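Local coordinates for thioesterase domain-containing protein (Pseudomonas aeruginosa, PDB 3F1T) that is uncharacterised but belongs to the hot-dog thioesterase superfamily and probably hydrolyses an acyl-CoA thioester, perhaps 1,4-dihydroxy-2-naphthoyl-CoA, at residues D89-A94 and I129-G134; E8-F13 and S70-L75. All blocks are in the same frame, centred on the assembly; numbering follows the deposited sequence.

How the contacts relate
The chain opens with helix 4-15, which carries residues 8-13 of contact 2. It then runs through the strand pair 26-31 and 34-39 and along the central helix 56-70. Contact 2 closes this first loop at residues 70-75, just past that helix. Contact 1 opens only afterwards, at the end of strand 83-90. Strands 100-109 and 113-121 follow, and residues 129-134 close the second loop. The two loops are therefore in series, neither nested nor crossed. The centres of the two contacts lie about 23 Å apart, on opposite sides of the chain's centre. Contact 2 ties helix 4-15 to the turn that follows helix 56-70; contact 1 joins two neighbouring strands of the sheet.

Contact 1 (D89-A94 and I129-G134)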
loop_
_atom_site.group_PDB
_atom_site.type_symbol
_atom_site.label_atom_id
_atom_site.label_comp_id
_atom_site.label_asym_id
_atom_site.label_seq_id
_atom_site.Cartn_x
_atom_site.Cartn_y
_atom_site.Cartn_z
ATOM N N ASP B 89 -4.292 -5.393 4.479
ATOM C CA ASP B 89 -5.195 -5.869 3.440
ATOM C C ASP B 89 -5.967 -7.069 3.966
ATOM O O ASP B 89 -5.379 -8.111 4.278
ATOM C CB ASP B 89 -4.390 -6.260 2.196
ATOM C CG ASP B 89 -3.718 -5.069 1.539
ATOM O OD1 ASP B 89 -4.421 -4.284 0.862
ATOM O OD2 ASP B 89 -2.518 -4.844 1.786
ATOM N N TYR B 90 -7.265 -6.883 4.160
ATOM C CA TYR B 90 -8.134 -7.904 4.736
ATOM C C TYR B 90 -8.470 -8.959 3.698
ATOM O O TYR B 90 -8.862 -8.630 2.581
ATOM C CB TYR B 90 -9.419 -7.268 5.281
ATOM C CG TYR B 90 -9.215 -6.539 6.588
ATOM C CD1 TYR B 90 -9.404 -7.185 7.809
ATOM C CD2 TYR B 90 -8.795 -5.216 6.608
ATOM C CE1 TYR B 90 -9.117 -6.547 9.008
ATOM C CE2 TYR B 90 -8.513 -4.574 7.791
ATOM C CZ TYR B 90 -8.711 -5.235 8.994
ATOM O OH TYR B 90 -8.473 -4.579 10.190
HETATM N N MSE B 91 -8.224 -10.219 4.050
HETATM C CA MSE B 91 -8.511 -11.345 3.186
HETATM C C MSE B 91 -9.961 -11.748 3.359
HETATM O O MSE B 91 -10.618 -12.187 2.409
HETATM C CB MSE B 91 -7.633 -12.531 3.561
HETATM C CG MSE B 91 -6.150 -12.296 3.350
HETATM SE SE MSE B 91 -5.746 -11.780 1.497
HETATM C CE MSE B 91 -5.367 -9.877 1.787
ATOM N N HIS B 92 -10.398 -11.776 4.610
ATOM C CA HIS B 92 -11.752 -12.198 4.919
ATOM C C HIS B 92 -12.145 -11.661 6.275
ATOM O O HIS B 92 -11.292 -11.162 7.017
ATOM C CB HIS B 92 -11.871 -13.725 4.881
ATOM C CG HIS B 92 -11.139 -14.413 5.986
ATOM N ND1 HIS B 92 -9.986 -15.139 5.774
ATOM C CD2 HIS B 92 -11.345 -14.412 7.325
ATOM C CE1 HIS B 92 -9.517 -15.565 6.934
ATOM N NE2 HIS B 92 -10.339 -15.161 7.887
ATOM N N PRO B 93 -13.456 -11.570 6.520
ATOM C CA PRO B 93 -13.943 -10.940 7.743
ATOM C C PRO B 93 -13.569 -11.761 8.971
ATOM O O PRO B 93 -13.425 -12.983 8.882
ATOM C CB PRO B 93 -15.463 -10.911 7.547
ATOM C CG PRO B 93 -15.743 -11.990 6.548
ATOM C CD PRO B 93 -14.546 -12.056 5.653
ATOM N N ALA B 94 -13.291 -11.082 10.076
ATOM C CA ALA B 94 -13.057 -11.774 11.331
ATOM C C ALA B 94 -14.299 -12.562 11.771
ATOM O O ALA B 94 -15.429 -12.166 11.475
ATOM C CB ALA B 94 -12.618 -10.774 12.412
ATOM N N ILE B 129 -6.722 -13.311 8.683
ATOM C CA ILE B 129 -7.752 -12.331 8.402
ATOM C C ILE B 129 -7.223 -11.222 7.492
ATOM O O ILE B 129 -7.919 -10.754 6.605
ATOM C CB ILE B 129 -8.229 -11.686 9.703
ATOM C CG1 ILE B 129 -8.950 -12.702 10.575
ATOM C CG2 ILE B 129 -9.145 -10.526 9.423
ATOM C CD1 ILE B 129 -9.244 -12.158 11.936
ATOM N N ALA B 130 -5.964 -10.846 7.701
ATOM C CA ALA B 130 -5.387 -9.667 7.061
ATOM C C ALA B 130 -3.874 -9.814 6.998
ATOM O O ALA B 130 -3.260 -10.359 7.909
ATOM C CB ALA B 130 -5.763 -8.396 7.842
ATOM N N HIS B 131 -3.284 -9.334 5.907
ATOM C CA HIS B 131 -1.836 -9.221 5.776
ATOM C C HIS B 131 -1.412 -7.775 5.975
ATOM O O HIS B 131 -2.102 -6.854 5.535
ATOM C CB HIS B 131 -1.401 -9.708 4.395
ATOM C CG HIS B 131 -1.403 -11.201 4.257
ATOM N ND1 HIS B 131 -2.457 -11.888 3.690
ATOM C CD2 HIS B 131 -0.605 -12.141 4.817
ATOM C CE1 HIS B 131 -2.257 -13.187 3.819
ATOM N NE2 HIS B 131 -1.144 -13.368 4.504
ATOM N N VAL B 132 -0.215 -7.582 6.528
ATOM C CA VAL B 132 0.253 -6.253 6.924
ATOM C C VAL B 132 1.739 -6.151 6.641
ATOM O O VAL B 132 2.485 -7.105 6.882
ATOM C CB VAL B 132 0.052 -6.017 8.441
ATOM C CG1 VAL B 132 0.412 -4.601 8.803
ATOM C CG2 VAL B 132 -1.362 -6.300 8.814
ATOM N N VAL B 133 2.165 -4.996 6.131
ATOM C CA VAL B 133 3.592 -4.686 5.973
ATOM C C VAL B 133 3.765 -3.246 6.418
ATOM O O VAL B 133 2.891 -2.408 6.170
ATOM C CB VAL B 133 4.027 -4.818 4.493
ATOM C CG1 VAL B 133 5.427 -4.319 4.317
ATOM C CG2 VAL B 133 3.922 -6.269 4.032
ATOM N N GLY B 134 4.785 -2.997 7.228
ATOM C CA GLY B 134 5.070 -1.630 7.644
ATOM C C GLY B 134 6.554 -1.337 7.696
ATOM O O GLY B 134 7.373 -2.252 7.713
#
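Two backbone hydrogen bonds hold Asp89 against His131 as an antiparallel hydrogen-bonded pair. Asp89 N reaches His131 O at 2.8 Å, nearly along the C=O axis. His131 N returns to Asp89 O at 2.9 Å. The next pair, Tyr90 and Ala130, is non-hydrogen-bonded, and their CA atoms come within 4.0 Å. The ladder then gives way to a turn. Ile129 O takes a short bond from Met91 N, 2.6 Å, with the donor above the carbonyl plane, and a weak one from His92 N.

On the face of the sheet that carries Tyr90 and Ala130, Ala130 CB sits over the Tyr90 ring, 4.1 Å from its centroid. Ile129 lies alongside the same ring, and Ile129 CG2 meets the ring edge at Tyr90 CD1, 3.7 Å away. This methyl is anti to the backbone N, while CG1 carries Ile129 CD1 out to Ala94 CB at 3.7 Å. The His92 side chain crosses Ile129 at about a right angle, one ring face over Ile129 CA. Its CG occupies the crowded position between N and the carbonyl carbon (chi1 69°). On the side that carries Asp89 and His131, the His131 ring is met at its edge by SE of Met91, a selenomethionine whose chain is bent at chi2 and chi3.

Further out, Ile129 and Ala130 both face Ala120, a classic beta bulge where strand 130-137 begins. Tyr90 packs on Ile59 of the central helix. The Asp89 carboxylate forms a salt bridge with Arg87. Arg108 NH2 of a second subunit hydrogen-bonds Tyr90 O. Asp89 also pairs with a strand of a third subunit, so the sheet runs on across that interface. This is the hot-dog fold: an antiparallel sheet wrapped around a long helix, its edge strand 83-90 joined to another copy.

Contact 2 (E8-F13 and S70-L75); sequences ERARRF and STVCVL
The helix backbone of residues 8-13 faces a short 3-10 turn at 71-73, with Ala10 CA and Val72 CA, the nearest pair, 6.6 Å apart. Thr71 O accepts from both Val74 N and Leu75 N, in a tight turn that ends with the Leu75 carbonyl within reach of Arg9.

Val72 points toward the helix and meets three of its side chains. Val72 CG1 touches Phe13 CD2, at the ring edge, at 3.7 Å. Val72 CG1 also lies 3.9 Å from Arg9 CD, so it is shared by the ring and the arginine chain. Val72 CG2, in the crowded position between N and the carbonyl carbon, makes a looser contact with Ala10 CB at 4.3 Å. Phe13 CG is anti to the backbone N (chi1 -163°), and the ring crosses Val72 obliquely.

Arg9 runs past Val72 in the opposite direction. Its chain is extended through chi1 and chi2, then bends at chi3 (-81°). Arg9 NH1 thereby donates to Leu75 O at 2.9 Å, with the acceptor in the guanidinium plane. The bond is fairly straight, but NH1 stands above the carbonyl plane. NH2 bonds the next carbonyl, Pro76 O, so the guanidinium grips two successive peptide oxygens and is held in its rotation.

Arg9 also packs on Phe78 in the loop beyond. Thr71 OG1 bonds Gly68 O near the end of helix 56-70, and Ile69 of that helix meets both Ala10 and Phe13. Thr71, Val74 and Leu75 all touch Ile114 of strand 113-121. Of these Val74 points away from helix 4-15, and it also meets Cys106 and Val109 of strand 100-109. The turn is thus packed between helix 4-15 and the sheet.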
loop_
_atom_site.group_PDB
_atom_site.type_symbol
_atom_site.label_atom_id
_atom_site.label_comp_id
_atom_site.label_asym_id
_atom_site.label_seq_id
_atom_site.Cartn_x
_atom_site.Cartn_y
_atom_site.Cartn_z
ATOM N N GLU B 8 9.810 -8.951 28.138
ATOM C CA GLU B 8 9.755 -7.903 29.138
ATOM C C GLU B 8 9.765 -6.548 28.460
ATOM O O GLU B 8 8.962 -5.666 28.786
ATOM C CB GLU B 8 10.945 -8.012 30.088
ATOM C CG GLU B 8 11.018 -9.313 30.847
ATOM C CD GLU B 8 9.693 -9.654 31.501
ATOM O OE1 GLU B 8 9.096 -8.748 32.139
ATOM O OE2 GLU B 8 9.199 -10.782 31.279
ATOM N N ARG B 9 10.706 -6.377 27.535
ATOM C CA ARG B 9 10.777 -5.158 26.753
ATOM C C ARG B 9 9.492 -4.896 25.988
ATOM O O ARG B 9 9.007 -3.776 25.966
ATOM C CB ARG B 9 11.963 -5.188 25.791
ATOM C CG ARG B 9 12.368 -3.805 25.298
ATOM C CD ARG B 9 13.321 -3.911 24.125
ATOM N NE ARG B 9 14.685 -4.167 24.573
ATOM C CZ ARG B 9 15.704 -4.398 23.752
ATOM N NH1 ARG B 9 15.513 -4.394 22.430
ATOM N NH2 ARG B 9 16.915 -4.598 24.250
ATOM N N ALA B 10 9.028 -5.892 25.240
ATOM C CA ALA B 10 7.817 -5.725 24.442
ATOM C C ALA B 10 6.677 -5.278 25.328
ATOM O O ALA B 10 5.863 -4.434 24.929
ATOM C CB ALA B 10 7.455 -7.031 23.712
ATOM N N ARG B 11 6.605 -5.835 26.536
ATOM C CA ARG B 11 5.501 -5.516 27.453
ATOM C C ARG B 11 5.574 -4.101 28.010
ATOM O O ARG B 11 4.545 -3.433 28.173
ATOM C CB ARG B 11 5.407 -6.534 28.588
ATOM C CG ARG B 11 4.656 -7.794 28.174
ATOM C CD ARG B 11 4.655 -8.872 29.234
ATOM N NE ARG B 11 3.791 -9.966 28.802
ATOM C CZ ARG B 11 3.928 -11.228 29.188
ATOM N NH1 ARG B 11 4.779 -11.532 30.170
ATOM N NH2 ARG B 11 3.158 -12.166 28.641
ATOM N N ARG B 12 6.769 -3.709 28.446
ATOM C CA ARG B 12 7.042 -2.326 28.843
ATOM C C ARG B 12 6.718 -1.340 27.715
ATOM O O ARG B 12 6.065 -0.315 27.932
ATOM C CB ARG B 12 8.513 -2.199 29.247
ATOM C CG ARG B 12 8.847 -0.916 29.979
ATOM C CD ARG B 12 9.991 -1.116 30.955
ATOM N NE ARG B 12 11.169 -1.733 30.341
ATOM C CZ ARG B 12 12.248 -1.065 29.937
ATOM N NH1 ARG B 12 12.258 0.267 29.945
ATOM N NH2 ARG B 12 13.307 -1.727 29.484
ATOM N N PHE B 13 7.176 -1.663 26.512
ATOM C CA PHE B 13 6.824 -0.926 25.302
ATOM C C PHE B 13 5.306 -0.739 25.156
ATOM O O PHE B 13 4.825 0.388 25.050
ATOM C CB PHE B 13 7.413 -1.661 24.093
ATOM C CG PHE B 13 7.489 -0.835 22.829
ATOM C CD1 PHE B 13 6.469 0.037 22.487
ATOM C CD2 PHE B 13 8.420 -1.164 21.852
ATOM C CE1 PHE B 13 6.410 0.616 21.210
ATOM C CE2 PHE B 13 8.422 -0.530 20.617
ATOM C CZ PHE B 13 7.430 0.394 20.309
ATOM N N SER B 70 7.457 -5.206 17.199
ATOM C CA SER B 70 8.300 -6.292 16.711
ATOM C C SER B 70 9.707 -5.830 16.375
ATOM O O SER B 70 10.628 -6.646 16.301
ATOM C CB SER B 70 7.663 -6.968 15.491
ATOM O OG SER B 70 7.847 -6.187 14.327
ATOM N N THR B 71 9.909 -4.517 16.320
ATOM C CA THR B 71 11.259 -3.970 16.179
ATOM C C THR B 71 12.150 -4.356 17.354
ATOM O O THR B 71 13.369 -4.339 17.226
ATOM C CB THR B 71 11.255 -2.430 16.040
ATOM O OG1 THR B 71 10.657 -1.845 17.203
ATOM C CG2 THR B 71 10.463 -2.006 14.827
ATOM N N VAL B 72 11.548 -4.681 18.506
ATOM C CA VAL B 72 12.325 -5.049 19.686
ATOM C C VAL B 72 13.121 -6.303 19.373
ATOM O O VAL B 72 14.180 -6.546 19.961
ATOM C CB VAL B 72 11.464 -5.276 20.963
ATOM C CG1 VAL B 72 10.642 -4.036 21.315
ATOM C CG2 VAL B 72 10.570 -6.522 20.831
ATOM N N CYS B 73 12.662 -7.047 18.376
ATOM C CA CYS B 73 13.254 -8.336 18.080
ATOM C C CYS B 73 14.600 -8.159 17.431
ATOM O O CYS B 73 15.341 -9.121 17.295
ATOM C CB CYS B 73 12.356 -9.159 17.166
ATOM S SG CYS B 73 10.752 -9.542 17.900
ATOM N N VAL B 74 14.855 -6.970 16.886
ATOM C CA VAL B 74 16.098 -6.745 16.159
ATOM C C VAL B 74 16.983 -5.652 16.732
ATOM O O VAL B 74 18.100 -5.467 16.272
ATOM C CB VAL B 74 15.869 -6.470 14.663
ATOM C CG1 VAL B 74 15.301 -7.703 13.981
ATOM C CG2 VAL B 74 14.971 -5.246 14.465
ATOM N N LEU B 75 16.433 -4.830 17.610
ATOM C CA LEU B 75 17.195 -3.725 18.157
ATOM C C LEU B 75 17.875 -4.143 19.441
ATOM O O LEU B 75 17.290 -4.863 20.251
ATOM C CB LEU B 75 16.297 -2.517 18.392
ATOM C CG LEU B 75 15.711 -1.944 17.104
ATOM C CD1 LEU B 75 14.878 -0.714 17.391
ATOM C CD2 LEU B 75 16.843 -1.615 16.127
#